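Local coordinates for protein porphyranase B (Zobellia galactanivorans, PDB 3JUU) that hydrolyses the sulfated red-algal polysaccharide porphyran, cutting the beta-1,4 linkages between D-galactose and L-galactose-6-sulfate and releasing mostly disaccharides, at residues 123-128 with 238-243; 145-150 with 202-207; 10-15 with 271-276. All coordinates share one frame; numbering follows the deposited sequence.

Interaction 1: 123-128 with 238-243; sequences STFWLI and LRMVVE
The indole of W126 lies against the aliphatic root of R239, whose CB sits over one face, 3.4 Å from the centroid of the five-membered ring in a CH-pi contact 13° off the normal. R239 CG continues over the six-membered ring on the same face, 3.7 Å from W126 CZ2. At the indole's edge stand T124 OG1, in the ring plane, and V241 CB. I128 CG2 lies over one face of the R239 guanidinium, while NH1 of R239 donates to L238 O from above the carbonyl plane and NH2 forms a salt bridge with E130. The F125 ring is met at its edge by M240 CG, 3.9 Å from CD1. The two segments are antiparallel neighbours in the beta-sandwich jelly roll of family GH16. W126 and R239 form a hydrogen-bonded pair, linked N to O in both directions, with R239 N to W126 O at 2.8 Å; L127 and L238 form the next, non-hydrogen-bonded pair. Side chains alternate between two unlike faces. L127 CD2 and L238 CD2 touch at 3.7 Å and, with F125, turn toward strand 108-115, whereas W126 turns toward E143 and D145 on the active-site side. There chi1 of 51° sets CG of W126 between the backbone N and the carbonyl carbon; from there the indole crosses R239 obliquely. An alanine here, lacking the indole and its weak NE1 bond to T124 OG1, would probably leave R239 CB and CG without their cover and V241 without its edge contact. T124 OG1 in turn donates to V241 O at 2.7 Å. T124 CG2 packs 3.5 Å from OE2 of E243, a substrate-binding carboxylate hydrogen-bonded to S122 and salt-bridged to R57.

Interaction 2: 145-150 with 202-207; sequences DIQESV and HVYGVW
The CB and CG methylenes of Q147 lie over one face of the Y204 ring, a CH-pi contact that makes one half of the interface, I146 supplying the other. CG of Q147 is 3.6 Å from the ring centroid and 9° off its normal, with CB lying over the inner part of the same face, 3.6 Å from CD1 of Y204. The chain holds CG anti to the backbone N (chi1 165°) and then bends at chi2, bringing CD to 3.6 Å from CE1 of Y204. The amide is tilted by 32° to the ring, and NE2 comes within 3.2 Å of Y204 OH. Apolar packing continues the contact beside it. I146 CG2 rests 4.0 Å from Y204 CB and 3.8 Å from the backbone N of G205, while CD1 meets V206 CG1 at 3.5 Å, a tight pair between side chains that cross at about a right angle. Backbone geometry explains why two successive residues turn to the same side: I146 and Q147 together face F125 in a classic beta bulge. This agrees with the ExDxxE signature of the family, in which the bulge lets E143, D145 and E148 line the cleft while the two residues between D145 and E148 enter the sandwich core. Hydrogen bonding of the buried amide is supplied by strand 166-174, with N168 N giving to OE1 and NE2 giving to T166 O. With both ends of the amide held by main-chain groups, the glutamine is likely to keep its rotation fixed, and its methylenes can serve as an apolar cover for the tyrosine on the core side of the strand whose next residue is the proton donor E148.

Interaction 3: 10-15 with 271-276; sequences EAPHFK and RSWQLV. With SO4 (sulfate ion), chain D.
A sulfate ion, probably from the crystallisation liquor, joins H13 to R271 where no hydrogen bond runs directly between the segments. The contact lies at the periphery of the jelly roll, where the irregular N-terminal chain runs across strand 264-276, the last of the fold. R271 grips the anion with two nitrogens, NH1 to O3 at 2.7 Å and NH2 to O2 at 2.8 Å, and O2 lies in the guanidinium plane at its edge. H13 NE2 also points at O3, but the 2.5 Å separation is suspiciously short and the histidine has two conformers, which makes the details of this bond doubtful. R271 is extended from CG to NE, with CD anti at chi2 176°, and thus reaches out to the anion; its NE forms a salt bridge with E36. W269, whose NE1 also bonds the sulfate, makes a cation-pi contact with R271 and meets the H13 ring. The second half of the contact is apolar. P12 packs over one face of the W273 indole, its CG 3.5 Å from the five-membered centroid and 2° off the normal, in a proline-aromatic CH-pi contact. The preceding backbone runs on past the six-membered ring, where A11 C approaches CZ2 to 3.3 Å. E111 of the adjoining strand 108-115 ties both segments together through its carboxylate: OE1 accepts from the backbone N of H13, and OE2 from NE1 of W273.

Overall arrangement
Interactions 1 and 2 lie deep in the sandwich, their centres 9 Å apart, and share a strand pairing: F125 O with I146 N and F125 N with Q147 O, each 2.9 Å apart, are probably hydrogen-bonded. The sheet that holds 123-128 and 238-243 thus continues into 145-150, bringing E243 and the proton donor E148 to one cleft, while interaction 2 joins the back of that sheet to strand 202-210 of the opposing one. Interaction 3 is peripheral, about 19 Å from interaction 1 and 15 Å from interaction 2 between centres, and away from the catalytic cleft. It still meets interaction 2 directly, with W207 CZ2 3.8 Å from L275 CD2.

Interaction 1: 123-128 with 238-243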
loop_
_atom_site.group_PDB
_atom_site.type_symbol
_atom_site.label_atom_id
_atom_site.label_comp_id
_atom_site.label_asym_id
_atom_site.label_seq_id
_atom_site.Cartn_x
_atom_site.Cartn_y
_atom_site.Cartn_z
ATOM N N SER A 123 1.017 7.789 1.570
ATOM C CA SER A 123 1.987 6.722 1.857
ATOM C C SER A 123 1.186 5.431 2.051
ATOM O O SER A 123 0.303 5.442 2.896
ATOM C CB SER A 123 2.682 7.024 3.174
ATOM O OG SER A 123 3.467 8.201 3.059
ATOM N N THR A 124 1.397 4.409 1.198
ATOM C CA THR A 124 0.436 3.320 1.135
ATOM C C THR A 124 1.115 1.975 1.059
ATOM O O THR A 124 2.315 1.849 0.617
ATOM C CB THR A 124 -0.502 3.467 -0.092
ATOM O OG1 THR A 124 0.243 3.268 -1.313
ATOM C CG2 THR A 124 -1.196 4.892 -0.141
ATOM N N PHE A 125 0.350 0.955 1.416
ATOM C CA PHE A 125 0.842 -0.421 1.312
ATOM C C PHE A 125 -0.428 -1.268 1.084
ATOM O O PHE A 125 -1.375 -1.153 1.915
ATOM C CB PHE A 125 1.439 -0.810 2.669
ATOM C CG PHE A 125 1.970 -2.229 2.720
ATOM C CD1 PHE A 125 2.824 -2.734 1.701
ATOM C CD2 PHE A 125 1.609 -3.103 3.782
ATOM C CE1 PHE A 125 3.316 -4.061 1.779
ATOM C CE2 PHE A 125 2.115 -4.428 3.872
ATOM C CZ PHE A 125 2.923 -4.933 2.873
ATOM N N TRP A 126 -0.480 -2.015 -0.025
ATOM C CA TRP A 126 -1.757 -2.636 -0.464
ATOM C C TRP A 126 -1.533 -3.772 -1.444
ATOM O O TRP A 126 -0.367 -3.982 -1.900
ATOM C CB TRP A 126 -2.792 -1.600 -0.958
ATOM C CG TRP A 126 -2.298 -0.582 -2.028
ATOM C CD1 TRP A 126 -1.397 0.432 -1.800
ATOM C CD2 TRP A 126 -2.650 -0.523 -3.415
ATOM N NE1 TRP A 126 -1.226 1.156 -2.984
ATOM C CE2 TRP A 126 -1.982 0.598 -3.973
ATOM C CE3 TRP A 126 -3.550 -1.261 -4.231
ATOM C CZ2 TRP A 126 -2.056 0.956 -5.350
ATOM C CZ3 TRP A 126 -3.692 -0.895 -5.597
ATOM C CH2 TRP A 126 -2.946 0.243 -6.153
ATOM N N LEU A 127 -2.631 -4.470 -1.771
ATOM C CA LEU A 127 -2.596 -5.623 -2.690
ATOM C C LEU A 127 -3.679 -5.370 -3.685
ATOM O O LEU A 127 -4.757 -4.863 -3.309
ATOM C CB LEU A 127 -2.993 -6.933 -1.892
ATOM C CG LEU A 127 -1.821 -7.433 -1.005
ATOM C CD1 LEU A 127 -2.266 -8.275 0.236
ATOM C CD2 LEU A 127 -0.895 -8.271 -1.897
ATOM N N ILE A 128 -3.475 -5.754 -4.942
ATOM C CA ILE A 128 -4.582 -5.697 -5.902
ATOM C C ILE A 128 -4.379 -6.869 -6.863
ATOM O O ILE A 128 -3.261 -7.284 -7.103
ATOM C CB ILE A 128 -4.666 -4.247 -6.582
ATOM C CG1 ILE A 128 -5.937 -4.078 -7.415
ATOM C CG2 ILE A 128 -3.380 -4.000 -7.465
ATOM C CD1 ILE A 128 -6.217 -2.710 -7.887
ATOM N N LEU A 238 1.678 -6.931 -4.645
ATOM C CA LEU A 238 1.955 -5.871 -3.682
ATOM C C LEU A 238 2.123 -4.506 -4.358
ATOM O O LEU A 238 2.511 -4.401 -5.575
ATOM C CB LEU A 238 3.208 -6.159 -2.868
ATOM C CG LEU A 238 3.032 -7.283 -1.827
ATOM C CD1 LEU A 238 4.422 -7.785 -1.374
ATOM C CD2 LEU A 238 2.216 -6.846 -0.606
ATOM N N ARG A 239 1.785 -3.488 -3.587
ATOM C CA ARG A 239 1.928 -2.106 -4.038
ATOM C C ARG A 239 2.471 -1.274 -2.877
ATOM O O ARG A 239 1.915 -1.315 -1.755
ATOM C CB ARG A 239 0.574 -1.500 -4.377
ATOM C CG ARG A 239 -0.149 -2.192 -5.549
ATOM C CD ARG A 239 0.471 -1.695 -6.923
ATOM N NE ARG A 239 -0.199 -2.349 -8.044
ATOM C CZ ARG A 239 0.206 -3.477 -8.633
ATOM N NH1 ARG A 239 1.192 -4.168 -8.147
ATOM N NH2 ARG A 239 -0.451 -3.888 -9.724
ATOM N N MET A 240 3.485 -0.432 -3.160
ATOM C CA MET A 240 3.901 0.620 -2.227
ATOM C C MET A 240 3.917 1.902 -3.099
ATOM O O MET A 240 4.723 2.026 -4.054
ATOM C CB MET A 240 5.321 0.314 -1.656
ATOM C CG MET A 240 5.351 -0.888 -0.640
ATOM S SD MET A 240 5.619 -2.446 -1.657
ATOM C CE MET A 240 7.362 -2.437 -2.086
ATOM N N VAL A 241 3.024 2.840 -2.790
ATOM C CA VAL A 241 2.718 3.910 -3.759
ATOM C C VAL A 241 2.601 5.202 -3.005
ATOM O O VAL A 241 2.012 5.273 -1.891
ATOM C CB VAL A 241 1.410 3.599 -4.566
ATOM C CG1 VAL A 241 0.907 4.854 -5.379
ATOM C CG2 VAL A 241 1.650 2.355 -5.503
ATOM N N VAL A 242 3.082 6.260 -3.646
ATOM C CA VAL A 242 3.014 7.607 -3.063
ATOM C C VAL A 242 2.383 8.433 -4.185
ATOM O O VAL A 242 2.966 8.552 -5.279
ATOM C CB VAL A 242 4.467 8.130 -2.736
ATOM C CG1 VAL A 242 4.409 9.688 -2.433
ATOM C CG2 VAL A 242 5.051 7.359 -1.519
ATOM N N GLU A 243 1.176 8.955 -3.958
ATOM C CA GLU A 243 0.353 9.483 -5.080
ATOM C C GLU A 243 -0.312 10.791 -4.637
ATOM O O GLU A 243 -0.250 11.140 -3.439
ATOM C CB GLU A 243 -0.760 8.481 -5.384
ATOM C CG GLU A 243 -1.899 8.528 -4.380
ATOM C CD GLU A 243 -2.419 7.131 -4.081
ATOM O OE1 GLU A 243 -3.453 6.765 -4.695
ATOM O OE2 GLU A 243 -1.813 6.427 -3.240
#

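Interaction 2: 145-150 with 202-207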
loop_
_atom_site.group_PDB
_atom_site.type_symbol
_atom_site.label_atom_id
_atom_site.label_comp_id
_atom_site.label_asym_id
_atom_site.label_seq_id
_atom_site.Cartn_x
_atom_site.Cartn_y
_atom_site.Cartn_z
ATOM N N ASP A 145 -6.429 -2.863 0.800
ATOM C CA ASP A 145 -5.579 -1.758 1.320
ATOM C C ASP A 145 -5.194 -1.982 2.775
ATOM O O ASP A 145 -6.059 -2.059 3.666
ATOM C CB ASP A 145 -6.364 -0.442 1.162
ATOM C CG ASP A 145 -6.775 -0.226 -0.287
ATOM O OD1 ASP A 145 -5.860 -0.164 -1.159
ATOM O OD2 ASP A 145 -7.986 -0.202 -0.566
ATOM N N ILE A 146 -3.890 -2.071 3.021
ATOM C CA ILE A 146 -3.447 -2.434 4.330
ATOM C C ILE A 146 -3.258 -1.148 5.109
ATOM O O ILE A 146 -3.754 -0.987 6.256
ATOM C CB ILE A 146 -2.162 -3.307 4.263
ATOM C CG1 ILE A 146 -2.430 -4.498 3.419
ATOM C CG2 ILE A 146 -1.619 -3.635 5.718
ATOM C CD1 ILE A 146 -1.232 -5.132 2.906
ATOM N N GLN A 147 -2.548 -0.163 4.495
ATOM C CA GLN A 147 -2.503 1.147 5.102
ATOM C C GLN A 147 -2.530 2.209 3.992
ATOM O O GLN A 147 -1.814 2.095 2.978
ATOM C CB GLN A 147 -1.229 1.320 5.982
ATOM C CG GLN A 147 -0.839 2.728 6.401
ATOM C CD GLN A 147 -1.863 3.423 7.314
ATOM O OE1 GLN A 147 -3.067 3.167 7.190
ATOM N NE2 GLN A 147 -1.400 4.303 8.237
ATOM N N GLU A 148 -3.351 3.229 4.175
ATOM C CA GLU A 148 -3.266 4.433 3.324
ATOM C C GLU A 148 -3.213 5.605 4.284
ATOM O O GLU A 148 -3.942 5.650 5.271
ATOM C CB GLU A 148 -4.479 4.596 2.400
ATOM C CG GLU A 148 -4.549 3.514 1.334
ATOM C CD GLU A 148 -5.755 3.658 0.472
ATOM O OE1 GLU A 148 -5.685 4.556 -0.422
ATOM O OE2 GLU A 148 -6.734 2.881 0.704
ATOM N N SER A 149 -2.284 6.513 4.030
ATOM C CA SER A 149 -2.075 7.650 4.941
ATOM C C SER A 149 -1.777 8.862 4.080
ATOM O O SER A 149 -1.410 8.704 2.905
ATOM C CB SER A 149 -0.845 7.333 5.886
ATOM O OG SER A 149 -0.771 8.426 6.836
ATOM N N VAL A 150 -1.975 10.055 4.646
ATOM C CA VAL A 150 -1.264 11.258 4.139
ATOM C C VAL A 150 -0.559 11.915 5.332
ATOM O O VAL A 150 -0.911 11.644 6.521
ATOM C CB VAL A 150 -2.253 12.296 3.465
ATOM C CG1 VAL A 150 -2.943 11.682 2.247
ATOM C CG2 VAL A 150 -3.308 12.916 4.480
ATOM N N HIS A 202 5.721 2.247 11.809
ATOM C CA HIS A 202 4.747 1.276 12.331
ATOM C C HIS A 202 4.827 0.055 11.461
ATOM O O HIS A 202 5.216 0.112 10.288
ATOM C CB HIS A 202 3.304 1.909 12.331
ATOM C CG HIS A 202 3.121 3.004 13.340
ATOM N ND1 HIS A 202 2.779 2.760 14.664
ATOM C CD2 HIS A 202 3.259 4.357 13.228
ATOM C CE1 HIS A 202 2.667 3.922 15.305
ATOM N NE2 HIS A 202 2.963 4.896 14.457
ATOM N N VAL A 203 4.420 -1.076 12.033
ATOM C CA VAL A 203 4.325 -2.266 11.265
ATOM C C VAL A 203 2.875 -2.469 10.834
ATOM O O VAL A 203 2.022 -2.664 11.669
ATOM C CB VAL A 203 4.840 -3.495 12.016
ATOM C CG1 VAL A 203 4.627 -4.740 11.121
ATOM C CG2 VAL A 203 6.398 -3.348 12.296
ATOM N N TYR A 204 2.604 -2.436 9.529
ATOM C CA TYR A 204 1.222 -2.600 9.048
ATOM C C TYR A 204 1.145 -3.988 8.437
ATOM O O TYR A 204 1.922 -4.326 7.530
ATOM C CB TYR A 204 0.966 -1.541 7.938
ATOM C CG TYR A 204 1.090 -0.118 8.428
ATOM C CD1 TYR A 204 0.067 0.437 9.258
ATOM C CD2 TYR A 204 2.224 0.694 8.130
ATOM C CE1 TYR A 204 0.159 1.733 9.765
ATOM C CE2 TYR A 204 2.320 2.002 8.654
ATOM C CZ TYR A 204 1.294 2.519 9.463
ATOM O OH TYR A 204 1.319 3.838 9.905
ATOM N N GLY A 205 0.143 -4.781 8.870
ATOM C CA GLY A 205 0.064 -6.177 8.433
ATOM C C GLY A 205 -1.372 -6.576 8.116
ATOM O O GLY A 205 -2.316 -6.013 8.654
ATOM N N VAL A 206 -1.515 -7.543 7.234
ATOM C CA VAL A 206 -2.820 -8.149 6.988
ATOM C C VAL A 206 -2.642 -9.656 6.910
ATOM O O VAL A 206 -1.762 -10.181 6.179
ATOM C CB VAL A 206 -3.492 -7.610 5.717
ATOM C CG1 VAL A 206 -2.647 -7.949 4.425
ATOM C CG2 VAL A 206 -4.955 -8.145 5.612
ATOM N N TRP A 207 -3.515 -10.375 7.624
ATOM C CA TRP A 207 -3.691 -11.846 7.323
ATOM C C TRP A 207 -4.784 -12.050 6.346
ATOM O O TRP A 207 -5.977 -11.875 6.676
ATOM C CB TRP A 207 -3.949 -12.634 8.614
ATOM C CG TRP A 207 -3.894 -14.122 8.419
ATOM C CD1 TRP A 207 -3.354 -14.807 7.362
ATOM C CD2 TRP A 207 -4.470 -15.111 9.292
ATOM N NE1 TRP A 207 -3.518 -16.182 7.567
ATOM C CE2 TRP A 207 -4.197 -16.370 8.740
ATOM C CE3 TRP A 207 -5.168 -15.032 10.505
ATOM C CZ2 TRP A 207 -4.644 -17.589 9.345
ATOM C CZ3 TRP A 207 -5.611 -16.272 11.131
ATOM C CH2 TRP A 207 -5.362 -17.500 10.524
#

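Interaction 3: 10-15 with 271-276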
loop_
_atom_site.group_PDB
_atom_site.type_symbol
_atom_site.label_atom_id
_atom_site.label_comp_id
_atom_site.label_asym_id
_atom_site.label_seq_id
_atom_site.Cartn_x
_atom_site.Cartn_y
_atom_site.Cartn_z
ATOM N N GLU A 10 12.837 -13.965 11.246
ATOM C CA GLU A 10 12.471 -15.374 10.937
ATOM C C GLU A 10 10.963 -15.696 11.095
ATOM O O GLU A 10 10.523 -16.825 10.799
ATOM C CB GLU A 10 13.325 -16.324 11.797
ATOM C CG GLU A 10 13.024 -16.324 13.360
ATOM C CD GLU A 10 13.665 -17.546 14.088
ATOM O OE1 GLU A 10 13.397 -18.723 13.689
ATOM O OE2 GLU A 10 14.445 -17.329 15.051
ATOM N N ALA A 11 10.157 -14.706 11.527
ATOM C CA ALA A 11 8.682 -14.897 11.603
ATOM C C ALA A 11 8.036 -13.504 11.429
ATOM O O ALA A 11 8.759 -12.521 11.602
ATOM C CB ALA A 11 8.271 -15.510 12.947
ATOM N N PRO A 12 6.702 -13.421 11.138
ATOM C CA PRO A 12 6.073 -12.102 11.111
ATOM C C PRO A 12 6.140 -11.392 12.426
ATOM O O PRO A 12 6.400 -12.007 13.503
ATOM C CB PRO A 12 4.603 -12.397 10.740
ATOM C CG PRO A 12 4.645 -13.721 10.025
ATOM C CD PRO A 12 5.722 -14.459 10.781
ATOM N N HIS A 13 5.944 -10.075 12.399
ATOM C CA HIS A 13 5.943 -9.314 13.647
ATOM C C HIS A 13 4.624 -9.480 14.383
ATOM O O HIS A 13 3.583 -8.927 13.957
ATOM C CB HIS A 13 6.220 -7.837 13.360
ATOM C CG HIS A 13 7.676 -7.498 13.368
ATOM N ND1 HIS A 13 8.209 -6.534 14.196
ATOM C CD2 HIS A 13 8.711 -8.008 12.652
ATOM C CE1 HIS A 13 9.513 -6.449 13.969
ATOM N NE2 HIS A 13 9.839 -7.336 13.043
ATOM N N PHE A 14 4.640 -10.261 15.488
ATOM C CA PHE A 14 3.435 -10.366 16.286
ATOM C C PHE A 14 3.880 -10.166 17.706
ATOM O O PHE A 14 4.896 -10.796 18.104
ATOM C CB PHE A 14 2.766 -11.759 16.180
ATOM C CG PHE A 14 2.223 -12.091 14.838
ATOM C CD1 PHE A 14 1.210 -11.287 14.276
ATOM C CD2 PHE A 14 2.679 -13.212 14.118
ATOM C CE1 PHE A 14 0.663 -11.627 13.045
ATOM C CE2 PHE A 14 2.130 -13.581 12.892
ATOM C CZ PHE A 14 1.154 -12.761 12.314
ATOM N N LYS A 15 3.152 -9.360 18.488
ATOM C CA LYS A 15 3.419 -9.214 19.929
ATOM C C LYS A 15 3.027 -10.548 20.622
ATOM O O LYS A 15 2.410 -11.430 20.001
ATOM C CB LYS A 15 2.542 -8.090 20.532
ATOM C CG LYS A 15 2.873 -6.659 20.053
ATOM C CD LYS A 15 4.178 -6.232 20.689
ATOM C CE LYS A 15 4.383 -4.710 20.666
ATOM N NZ LYS A 15 4.901 -4.225 19.327
ATOM N N ARG A 271 7.617 -8.005 4.041
ATOM C CA ARG A 271 7.796 -9.465 4.217
ATOM C C ARG A 271 6.461 -10.077 3.987
ATOM O O ARG A 271 5.465 -9.657 4.610
ATOM C CB ARG A 271 8.289 -9.736 5.696
ATOM C CG ARG A 271 9.662 -9.071 5.940
ATOM C CD ARG A 271 10.120 -9.233 7.391
ATOM N NE ARG A 271 11.436 -8.609 7.626
ATOM C CZ ARG A 271 11.868 -8.272 8.832
ATOM N NH1 ARG A 271 11.044 -8.413 9.890
ATOM N NH2 ARG A 271 13.050 -7.666 8.989
ATOM N N SER A 272 6.453 -11.101 3.149
ATOM C CA SER A 272 5.242 -11.797 2.745
ATOM C C SER A 272 5.422 -13.279 3.112
ATOM O O SER A 272 6.537 -13.818 2.999
ATOM C CB SER A 272 5.129 -11.634 1.254
ATOM O OG SER A 272 4.991 -10.261 0.905
ATOM N N TRP A 273 4.363 -13.907 3.597
ATOM C CA TRP A 273 4.479 -15.243 4.235
ATOM C C TRP A 273 3.273 -16.070 3.884
ATOM O O TRP A 273 2.167 -15.543 3.716
ATOM C CB TRP A 273 4.510 -15.119 5.781
ATOM C CG TRP A 273 5.452 -14.091 6.406
ATOM C CD1 TRP A 273 5.249 -12.699 6.550
ATOM C CD2 TRP A 273 6.702 -14.359 7.019
ATOM N NE1 TRP A 273 6.318 -12.126 7.187
ATOM C CE2 TRP A 273 7.219 -13.120 7.504
ATOM C CE3 TRP A 273 7.469 -15.557 7.201
ATOM C CZ2 TRP A 273 8.458 -13.025 8.172
ATOM C CZ3 TRP A 273 8.698 -15.456 7.846
ATOM C CH2 TRP A 273 9.179 -14.204 8.337
ATOM N N GLN A 274 3.499 -17.380 3.750
ATOM C CA GLN A 274 2.434 -18.377 3.675
ATOM C C GLN A 274 2.420 -19.162 5.012
ATOM O O GLN A 274 3.470 -19.346 5.672
ATOM C CB GLN A 274 2.761 -19.396 2.599
ATOM C CG GLN A 274 2.505 -18.985 1.199
ATOM C CD GLN A 274 3.019 -20.058 0.217
ATOM O OE1 GLN A 274 3.800 -20.933 0.606
ATOM N NE2 GLN A 274 2.546 -20.017 -1.031
ATOM N N LEU A 275 1.224 -19.601 5.395
ATOM C CA LEU A 275 1.045 -20.381 6.575
ATOM C C LEU A 275 0.967 -21.825 6.084
ATOM O O LEU A 275 0.130 -22.155 5.231
ATOM C CB LEU A 275 -0.288 -19.988 7.222
ATOM C CG LEU A 275 -0.445 -20.581 8.620
ATOM C CD1 LEU A 275 0.590 -20.197 9.631
ATOM C CD2 LEU A 275 -1.894 -20.154 9.073
ATOM N N VAL A 276 1.895 -22.645 6.564
ATOM C CA VAL A 276 1.972 -24.050 6.087
ATOM C C VAL A 276 1.905 -25.020 7.282
ATOM O O VAL A 276 2.295 -24.663 8.414
ATOM C CB VAL A 276 3.234 -24.331 5.238
ATOM C CG1 VAL A 276 3.199 -23.455 3.829
ATOM C CG2 VAL A 276 4.534 -24.111 6.059
HETATM S S SO4 D . 13.214 -6.254 12.246
HETATM O O1 SO4 D . 13.821 -6.543 13.540
HETATM O O2 SO4 D . 14.210 -6.439 11.182
HETATM O O3 SO4 D . 12.092 -7.180 12.068
HETATM O O4 SO4 D . 12.728 -4.855 12.263
#